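Hypothetical 19.5 KDA protein IN emre-rus intergenic region (PDB 1FUX) is of unknown function but, as a periplasmic bacterial homologue of mammalian phosphatidylethanolamine-binding and Raf kinase inhibitor proteins, may bind small anionic or phosphorylated ligands. Local coordinates at residues T67-I71 against E130-V134; V21-C27 against G107-P111; V41-T45 against K151-A155; F3-E9 against P34-G40. All blocks are in the same frame, centred on the assembly; numbering follows the deposited sequence. Where two conformers were deposited one is given.

Contact 1: residues T67-I71 against E130-V134; sequences TVVNI and EKIPV
A side-chain amide can pair with an irregular chain as if it were backbone, and N70 does so here. Strand residues 67-69 are extended; N70 takes left-handed angles (phi/psi 64/34), and E130-V134 passes as a loop, K131 nearest N70 (CA-CA 5.5 Å).

With chi1 m (-60°) and chi2 -15°, N70 turns its amide edge to I132: I132 N donates to N70 OD1 at 2.9 Å, and N70 ND2 donates to I132 O at 3.1 Å. P133 centres an inverse gamma turn (V134 N to I132 O 2.9 Å, weak). Water 1 donates to N70 O (2.9 Å) and accepts weakly from K131 NZ (3.1 Å).

V69 (m) sets CG1 3.9 Å from I132 CD1 (I132 chi1 p) and CG2 a tight 3.3 Å from V134 CG1, with V134 chi1 off the wells at -9°. Beside them, helix 140-148 touches V69 through V143, I132 and V134 through M146.

The loop is thus held by a paired amide that both donates and accepts, with V69 packing and a water bridge beside it.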
# COMPACT_ATOMS: atom_id res chain seq x y z
N THR A 67 4.40 8.31 6.67
CA THR A 67 5.28 7.45 7.45
C THR A 67 6.50 8.34 7.76
O THR A 67 7.08 8.89 6.83
CB THR A 67 5.79 6.14 6.78
OG1 THR A 67 6.54 6.47 5.62
CG2 THR A 67 4.64 5.23 6.36
N VAL A 68 6.92 8.35 9.02
CA VAL A 68 8.12 9.08 9.39
C VAL A 68 8.90 8.14 10.35
O VAL A 68 8.24 7.67 11.26
CB VAL A 68 7.95 10.28 10.35
CG1 VAL A 68 9.28 11.06 10.47
CG2 VAL A 68 6.82 11.16 9.97
N VAL A 69 10.17 7.92 10.07
CA VAL A 69 10.86 6.99 10.98
C VAL A 69 12.19 7.65 11.34
O VAL A 69 12.54 8.73 10.83
CB VAL A 69 11.11 5.60 10.38
CG1 VAL A 69 9.82 4.91 9.90
CG2 VAL A 69 12.05 5.66 9.20
N ASN A 70 12.92 6.93 12.22
CA ASN A 70 14.25 7.40 12.62
C ASN A 70 14.16 8.73 13.37
O ASN A 70 15.09 9.55 13.36
CB ASN A 70 15.24 7.41 11.47
CG ASN A 70 15.51 6.06 10.79
OD1 ASN A 70 15.17 5.03 11.34
ND2 ASN A 70 16.12 6.04 9.61
N ILE A 71 13.07 8.89 14.11
CA ILE A 71 12.96 10.02 15.01
C ILE A 71 13.90 9.65 16.18
O ILE A 71 13.74 8.61 16.82
CB ILE A 71 11.55 10.31 15.44
CG1 ILE A 71 10.65 10.67 14.22
CG2 ILE A 71 11.57 11.49 16.41
CD1 ILE A 71 9.18 10.53 14.56
N GLU A 130 17.88 1.90 16.58
CA GLU A 130 18.14 3.30 16.30
C GLU A 130 17.81 3.71 14.87
O GLU A 130 17.41 4.85 14.66
CB GLU A 130 19.61 3.65 16.58
CG GLU A 130 20.09 4.93 15.93
CD GLU A 130 21.58 5.18 16.07
OE1 GLU A 130 22.00 5.50 17.21
OE2 GLU A 130 22.30 5.05 15.05
N LYS A 131 18.11 2.90 13.88
CA LYS A 131 17.90 3.27 12.49
C LYS A 131 17.31 2.11 11.69
O LYS A 131 17.84 1.01 11.82
CB LYS A 131 19.19 3.62 11.75
CG LYS A 131 19.84 4.96 11.97
CD LYS A 131 19.09 6.15 11.40
CE LYS A 131 19.81 7.43 11.81
NZ LYS A 131 19.51 8.58 10.92
N ILE A 132 16.32 2.41 10.87
CA ILE A 132 15.78 1.37 9.98
C ILE A 132 16.02 1.91 8.58
O ILE A 132 16.05 3.14 8.44
CB ILE A 132 14.33 0.98 10.25
CG1 ILE A 132 13.32 2.14 10.42
CG2 ILE A 132 14.26 0.08 11.49
CD1 ILE A 132 11.95 1.64 9.93
N PRO A 133 16.42 1.09 7.62
CA PRO A 133 16.78 1.53 6.30
C PRO A 133 15.58 2.00 5.48
O PRO A 133 15.07 1.22 4.70
CB PRO A 133 17.44 0.33 5.65
CG PRO A 133 16.81 -0.83 6.34
CD PRO A 133 16.58 -0.39 7.77
N VAL A 134 15.08 3.20 5.71
CA VAL A 134 13.97 3.69 4.91
C VAL A 134 14.44 4.93 4.16
O VAL A 134 15.36 5.64 4.58
CB VAL A 134 12.61 3.85 5.56
CG1 VAL A 134 12.49 3.28 6.95
CG2 VAL A 134 11.90 5.18 5.41
O HOH W 1 17.98 9.30 13.49

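Contact 2: residues V21-C27 against G107-P111; sequences VFSGFGC and GGACP
The rotamers of the two cysteines set the path of the C27-C110 disulfide. C27 has chi1 m (-79°) and C110 chi1 t (-173°); C27 SG and C110 SG bond at 2.1 Å with chi3 92°. F22 is t (chi2 52°), its CB 3.8 Å from C110 CB and its CD1 4.0 Å from G107 CA, while the ring stacks on F101. F25, chi1 m, sets its CB 4.1 Å from C110 SG, and its ring meets F101 edge-to-face. V21 (t) brings CG1 to 3.5 Å from A109 O.

The covalent link joins a small beta hairpin, closed by a type I' turn from G24 to C27, to a loop of the PEBP-family fold that precedes strand 118-127. Within the turn, F25 (55/36) and G26 (77/9) have positive phi, and C27 N to G24 O and G24 N to C27 O are both 3.0 Å.

F22 N donates to A109 O at 2.9 Å, and V21 pairs with A109 in a single bridge (CA-CA 4.5 Å). F22 and G108 approach to 3.9 Å between CA atoms; a CB on G108 would clash with V21 C and F22 N.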
# COMPACT_ATOMS: atom_id res chain seq x y z
N VAL A 21 -6.81 18.07 5.77
CA VAL A 21 -7.47 17.45 4.60
C VAL A 21 -6.55 17.66 3.40
O VAL A 21 -5.76 18.63 3.38
CB VAL A 21 -8.84 18.13 4.42
CG1 VAL A 21 -9.58 17.84 3.11
CG2 VAL A 21 -9.72 17.73 5.59
N PHE A 22 -6.46 16.65 2.55
CA PHE A 22 -5.50 16.67 1.44
C PHE A 22 -5.79 17.81 0.47
O PHE A 22 -6.88 18.37 0.45
CB PHE A 22 -5.66 15.32 0.70
CG PHE A 22 -4.65 15.03 -0.36
CD1 PHE A 22 -3.30 15.11 -0.11
CD2 PHE A 22 -5.06 14.77 -1.67
CE1 PHE A 22 -2.33 14.87 -1.07
CE2 PHE A 22 -4.11 14.56 -2.68
CZ PHE A 22 -2.76 14.62 -2.36
N SER A 23 -4.79 18.16 -0.34
CA SER A 23 -5.02 19.19 -1.38
C SER A 23 -4.76 18.47 -2.70
O SER A 23 -3.62 18.17 -3.01
CB SER A 23 -4.09 20.37 -1.15
OG SER A 23 -4.17 21.28 -2.25
N GLY A 24 -5.78 18.06 -3.42
CA GLY A 24 -5.67 17.23 -4.60
C GLY A 24 -6.82 16.20 -4.57
O GLY A 24 -7.53 16.05 -3.59
N PHE A 25 -7.06 15.53 -5.69
CA PHE A 25 -8.18 14.61 -5.88
C PHE A 25 -9.51 15.26 -5.58
O PHE A 25 -10.41 14.69 -4.93
CB PHE A 25 -7.89 13.39 -5.01
CG PHE A 25 -6.66 12.56 -5.23
CD1 PHE A 25 -5.57 12.96 -5.98
CD2 PHE A 25 -6.56 11.33 -4.60
CE1 PHE A 25 -4.46 12.15 -6.15
CE2 PHE A 25 -5.47 10.50 -4.75
CZ PHE A 25 -4.41 10.91 -5.53
N GLY A 26 -9.71 16.54 -5.88
CA GLY A 26 -10.94 17.24 -5.56
C GLY A 26 -11.13 17.65 -4.12
O GLY A 26 -12.22 18.06 -3.72
N CYS A 27 -10.11 17.52 -3.29
CA CYS A 27 -10.12 17.93 -1.89
C CYS A 27 -9.34 19.23 -1.84
O CYS A 27 -8.36 19.36 -2.58
CB CYS A 27 -9.52 16.85 -1.00
SG CYS A 27 -10.67 15.50 -0.65
N GLY A 107 0.15 13.30 3.70
CA GLY A 107 -0.95 13.62 2.78
C GLY A 107 -2.24 13.46 3.59
O GLY A 107 -2.41 12.44 4.28
N GLY A 108 -3.10 14.48 3.60
CA GLY A 108 -4.27 14.46 4.47
C GLY A 108 -5.44 13.61 4.01
O GLY A 108 -5.31 12.78 3.13
N ALA A 109 -6.56 13.74 4.71
CA ALA A 109 -7.72 12.91 4.41
C ALA A 109 -8.34 13.32 3.07
O ALA A 109 -8.41 14.51 2.81
CB ALA A 109 -8.73 13.06 5.55
N CYS A 110 -8.96 12.37 2.41
CA CYS A 110 -9.71 12.73 1.20
C CYS A 110 -10.62 11.56 0.84
O CYS A 110 -10.38 10.86 -0.12
CB CYS A 110 -8.76 13.17 0.09
SG CYS A 110 -9.68 13.82 -1.35
N PRO A 111 -11.63 11.31 1.67
CA PRO A 111 -12.58 10.23 1.46
C PRO A 111 -13.56 10.51 0.35
O PRO A 111 -13.81 11.67 0.01
CB PRO A 111 -13.31 10.16 2.82
CG PRO A 111 -13.33 11.57 3.28
CD PRO A 111 -11.99 12.14 2.85

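Contact 3: residues V41-T45 against K151-A155; sequences VPEGT and KIATA
A beta turn can be covered by a single aliphatic side chain, and I152 does this for residues 41-45, the link from strand 36-39 to strand 47-54. The turn lies against residues 151-155 of strand 151-161; P42 gives a ring contact, G44 and T45 main-chain contacts. The backbones stay well apart: CA atoms of P42 and A153 are 7.3 Å from each other, those of T45 and I152 7.2 Å.

V41, near -57/134, leads into the turn. P42 (-79/149, C-gamma endo) points its ring at the strand, with CG 3.9 Å from I152 CG2 and 4.0 Å from A153 CB; P42 also opens a type II beta turn ending at T45. The CA-to-CB bond of E43 (-61/138) points away from the strand, and E43 O lies 4.1 Å from I152 CD1. G44 follows at 96/-10, angles that suit glycine; its C comes to 3.5 Å of I152 CD1, where a CB would be crowded. T45 closes the turn: T45 N donates to P42 O at 3.0 Å, and T45 OG1, with chi1 m, donates to the same oxygen at 2.7 Å. T45 N lies 3.7 Å from I152 CD1.

With chi1 m and chi2 t, I152 sets CG2 against P42 and CD1 against G44 and T45. I152 and A153 form a classic beta bulge opposite A126 of strand 118-127, where the chain turns a corner.

Both hydrogen bonds of the turn end on P42 O, and none crosses between the segments, so what passes between them is van der Waals packing at the surface.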
# COMPACT_ATOMS: atom_id res chain seq x y z
N VAL A 41 7.52 7.03 27.44
CA VAL A 41 8.40 6.26 26.59
C VAL A 41 8.94 5.05 27.36
O VAL A 41 9.45 5.15 28.46
CB VAL A 41 9.47 6.91 25.75
CG1 VAL A 41 9.22 8.39 25.52
CG2 VAL A 41 10.90 6.58 26.07
N PRO A 42 8.88 3.91 26.67
CA PRO A 42 9.29 2.66 27.29
C PRO A 42 10.77 2.48 27.34
O PRO A 42 11.63 2.91 26.54
CB PRO A 42 8.56 1.58 26.48
CG PRO A 42 8.19 2.20 25.20
CD PRO A 42 8.26 3.70 25.33
N GLU A 43 11.14 1.75 28.41
CA GLU A 43 12.54 1.38 28.62
C GLU A 43 12.90 0.55 27.40
O GLU A 43 12.05 -0.19 26.87
CB GLU A 43 12.72 0.68 29.98
CG GLU A 43 12.17 1.50 31.15
CD GLU A 43 12.28 0.83 32.50
OE1 GLU A 43 11.31 0.16 32.92
OE2 GLU A 43 13.33 0.94 33.17
N GLY A 44 14.05 0.75 26.83
CA GLY A 44 14.56 0.16 25.64
C GLY A 44 14.38 1.00 24.36
O GLY A 44 15.04 0.68 23.37
N THR A 45 13.60 2.08 24.39
CA THR A 45 13.42 2.85 23.13
C THR A 45 14.65 3.45 22.51
O THR A 45 15.46 4.14 23.13
CB THR A 45 12.37 3.94 23.38
OG1 THR A 45 11.13 3.44 23.90
CG2 THR A 45 12.07 4.69 22.08
N LYS A 151 8.94 -2.99 16.94
CA LYS A 151 8.03 -2.41 17.92
C LYS A 151 8.29 -2.79 19.39
O LYS A 151 8.41 -3.98 19.68
CB LYS A 151 6.60 -2.86 17.64
CG LYS A 151 5.52 -2.07 18.33
CD LYS A 151 4.15 -2.73 18.08
CE LYS A 151 3.21 -2.50 19.26
NZ LYS A 151 1.75 -2.61 18.92
N ILE A 152 8.28 -1.80 20.27
CA ILE A 152 8.28 -2.02 21.71
C ILE A 152 6.85 -1.74 22.15
O ILE A 152 6.18 -2.51 22.81
CB ILE A 152 9.26 -1.11 22.49
CG1 ILE A 152 10.67 -1.33 22.00
CG2 ILE A 152 9.11 -1.34 23.99
CD1 ILE A 152 11.78 -0.74 22.85
N ALA A 153 6.34 -0.54 21.77
CA ALA A 153 5.01 -0.13 22.13
C ALA A 153 4.42 0.87 21.14
O ALA A 153 5.19 1.46 20.37
CB ALA A 153 5.01 0.56 23.51
N THR A 154 3.10 1.06 21.12
CA THR A 154 2.51 2.06 20.24
C THR A 154 1.39 2.78 20.97
O THR A 154 0.74 2.31 21.94
CB THR A 154 2.01 1.52 18.87
OG1 THR A 154 0.87 0.69 19.12
CG2 THR A 154 3.08 0.76 18.10
N ALA A 155 1.10 4.02 20.54
CA ALA A 155 -0.01 4.78 21.03
C ALA A 155 -0.68 5.47 19.82
O ALA A 155 0.06 5.87 18.92
CB ALA A 155 0.39 5.87 22.03

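Contact 4: residues F3-E9 against P34-G40; sequences FQVTSNE and PSLTWSG
Strands 4-6 and 36-39 form an antiparallel pair (154° between their directions, axes 4.5 Å apart) in a three-stranded sheet completed by strand 77-78. Q4-S39 and T6-T37 are hydrogen-bonded pairs (CA-CA 5.2 Å each): Q4 N to S39 O and S39 N to Q4 O are 2.9 Å, T6 N to T37 O and T37 N to T6 O 2.8 Å. V5-W38 between them is non-hydrogen-bonded, CA-CA 4.0 Å.

On the face of V5 and W38, V5 (p) sets CB 4.2 Å from W38 CB and CG2 4.0 Å from L36 CB. F3 (t) brings CE1 to 3.9 Å from W38 CD1. Q4, T6, T37 and S39 occupy the other, more exposed face.

Past the strands, S7 OG donates to S35 O at 2.8 Å and accepts from E9 N at 2.9 Å, an ST turn. E9 OE1 takes S35 N (2.8 Å) and S35 OG (very short, 2.5 Å).

F3, V5 and W38 pack on V124, V5 and L36 on I157, consistent with the PEBP fold, in which a small antiparallel sheet packs on the large central one.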
# COMPACT_ATOMS: atom_id res chain seq x y z
N PHE A 3 2.62 3.77 27.30
CA PHE A 3 3.03 4.69 26.19
C PHE A 3 1.85 5.49 25.68
O PHE A 3 0.80 4.93 25.37
CB PHE A 3 3.75 3.97 25.09
CG PHE A 3 4.42 4.76 24.00
CD1 PHE A 3 5.36 5.75 24.26
CD2 PHE A 3 4.10 4.51 22.67
CE1 PHE A 3 6.02 6.44 23.28
CE2 PHE A 3 4.75 5.21 21.67
CZ PHE A 3 5.70 6.18 21.94
N GLN A 4 1.94 6.84 25.63
CA GLN A 4 0.80 7.66 25.29
C GLN A 4 1.17 8.78 24.29
O GLN A 4 2.35 9.04 24.18
CB GLN A 4 0.21 8.33 26.55
CG GLN A 4 -0.46 7.43 27.58
CD GLN A 4 -0.26 7.92 29.01
OE1 GLN A 4 -0.70 9.01 29.32
NE2 GLN A 4 0.40 7.11 29.83
N VAL A 5 0.20 9.29 23.60
CA VAL A 5 0.40 10.39 22.63
C VAL A 5 -0.79 11.33 22.73
O VAL A 5 -1.94 10.93 22.96
CB VAL A 5 0.62 9.92 21.19
CG1 VAL A 5 -0.55 9.13 20.66
CG2 VAL A 5 0.91 11.11 20.25
N THR A 6 -0.54 12.64 22.57
CA THR A 6 -1.57 13.65 22.59
C THR A 6 -1.39 14.61 21.37
O THR A 6 -0.32 14.56 20.77
CB THR A 6 -1.49 14.58 23.82
OG1 THR A 6 -0.23 15.26 23.87
CG2 THR A 6 -1.61 13.74 25.09
N SER A 7 -2.40 15.43 21.13
CA SER A 7 -2.29 16.39 20.03
C SER A 7 -3.14 17.61 20.39
O SER A 7 -4.25 17.54 20.90
CB SER A 7 -2.71 15.85 18.65
OG SER A 7 -2.80 16.97 17.74
N ASN A 8 -2.66 18.76 19.90
CA ASN A 8 -3.40 20.01 20.10
C ASN A 8 -4.42 20.23 18.99
O ASN A 8 -5.35 21.04 19.09
CB ASN A 8 -2.40 21.18 20.12
CG ASN A 8 -1.22 21.05 21.04
OD1 ASN A 8 -1.35 20.83 22.26
ND2 ASN A 8 0.02 21.22 20.56
N GLU A 9 -4.25 19.49 17.88
CA GLU A 9 -5.11 19.64 16.73
C GLU A 9 -6.06 18.49 16.42
O GLU A 9 -7.04 18.71 15.70
CB GLU A 9 -4.28 19.86 15.46
CG GLU A 9 -3.43 21.10 15.41
CD GLU A 9 -2.19 21.08 16.25
OE1 GLU A 9 -1.50 20.06 16.40
OE2 GLU A 9 -1.85 22.16 16.83
N PRO A 34 -0.85 17.28 11.79
CA PRO A 34 -1.04 17.80 13.15
C PRO A 34 0.13 17.54 14.06
O PRO A 34 0.94 16.61 13.90
CB PRO A 34 -2.29 17.00 13.56
CG PRO A 34 -1.99 15.64 12.97
CD PRO A 34 -1.56 15.99 11.54
N SER A 35 0.27 18.37 15.13
CA SER A 35 1.32 18.13 16.10
C SER A 35 0.95 16.86 16.89
O SER A 35 -0.20 16.47 16.95
CB SER A 35 1.52 19.26 17.13
OG SER A 35 0.32 19.37 17.91
N LEU A 36 1.94 16.25 17.49
CA LEU A 36 1.84 15.05 18.32
C LEU A 36 2.91 15.12 19.42
O LEU A 36 4.07 15.44 19.18
CB LEU A 36 2.13 13.75 17.52
CG LEU A 36 1.13 13.49 16.37
CD1 LEU A 36 1.64 12.44 15.37
CD2 LEU A 36 -0.24 13.08 16.87
N THR A 37 2.49 14.82 20.65
CA THR A 37 3.47 14.81 21.74
C THR A 37 3.28 13.44 22.49
O THR A 37 2.16 13.23 22.94
CB THR A 37 3.18 15.91 22.78
OG1 THR A 37 3.07 17.17 22.09
CG2 THR A 37 4.29 15.98 23.83
N TRP A 38 4.33 12.72 22.60
CA TRP A 38 4.20 11.43 23.30
C TRP A 38 4.93 11.40 24.63
O TRP A 38 5.94 12.09 24.85
CB TRP A 38 4.67 10.34 22.35
CG TRP A 38 5.98 10.48 21.68
CD1 TRP A 38 7.17 9.97 22.09
CD2 TRP A 38 6.27 11.13 20.42
NE1 TRP A 38 8.17 10.22 21.19
CE2 TRP A 38 7.62 10.95 20.14
CE3 TRP A 38 5.46 11.84 19.50
CZ2 TRP A 38 8.27 11.44 19.00
CZ3 TRP A 38 6.12 12.33 18.36
CH2 TRP A 38 7.50 12.14 18.10
N SER A 39 4.48 10.46 25.46
CA SER A 39 5.07 10.31 26.79
C SER A 39 4.96 8.86 27.22
O SER A 39 4.39 7.99 26.54
CB SER A 39 4.31 11.20 27.78
OG SER A 39 3.03 10.57 28.04
N GLY A 40 5.49 8.57 28.42
CA GLY A 40 5.45 7.15 28.83
C GLY A 40 6.47 6.42 27.97
O GLY A 40 6.34 5.20 27.81

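The four contacts show how chemistry follows place in a beta fold. Contact 2 is the most buried and the one closed covalently; contact 3 is a surface contact of pure packing, while contacts 1 and 4 are partly buried and combine hydrogen bonds with apolar contacts. In contact 4 backbone pairing dominates, whereas contact 1 substitutes a side-chain amide. Contacts 1 and 3 both reach the five-stranded sheet, through strands 63-72 and 151-161. Contact 4 belongs to the three-stranded sheet and touches both: I71 CG2 lies 4.2 Å from W38 CZ2, and F3 packs on P42 and A155. Contact 2 stands apart, its centre about 31 Å from that of contact 3.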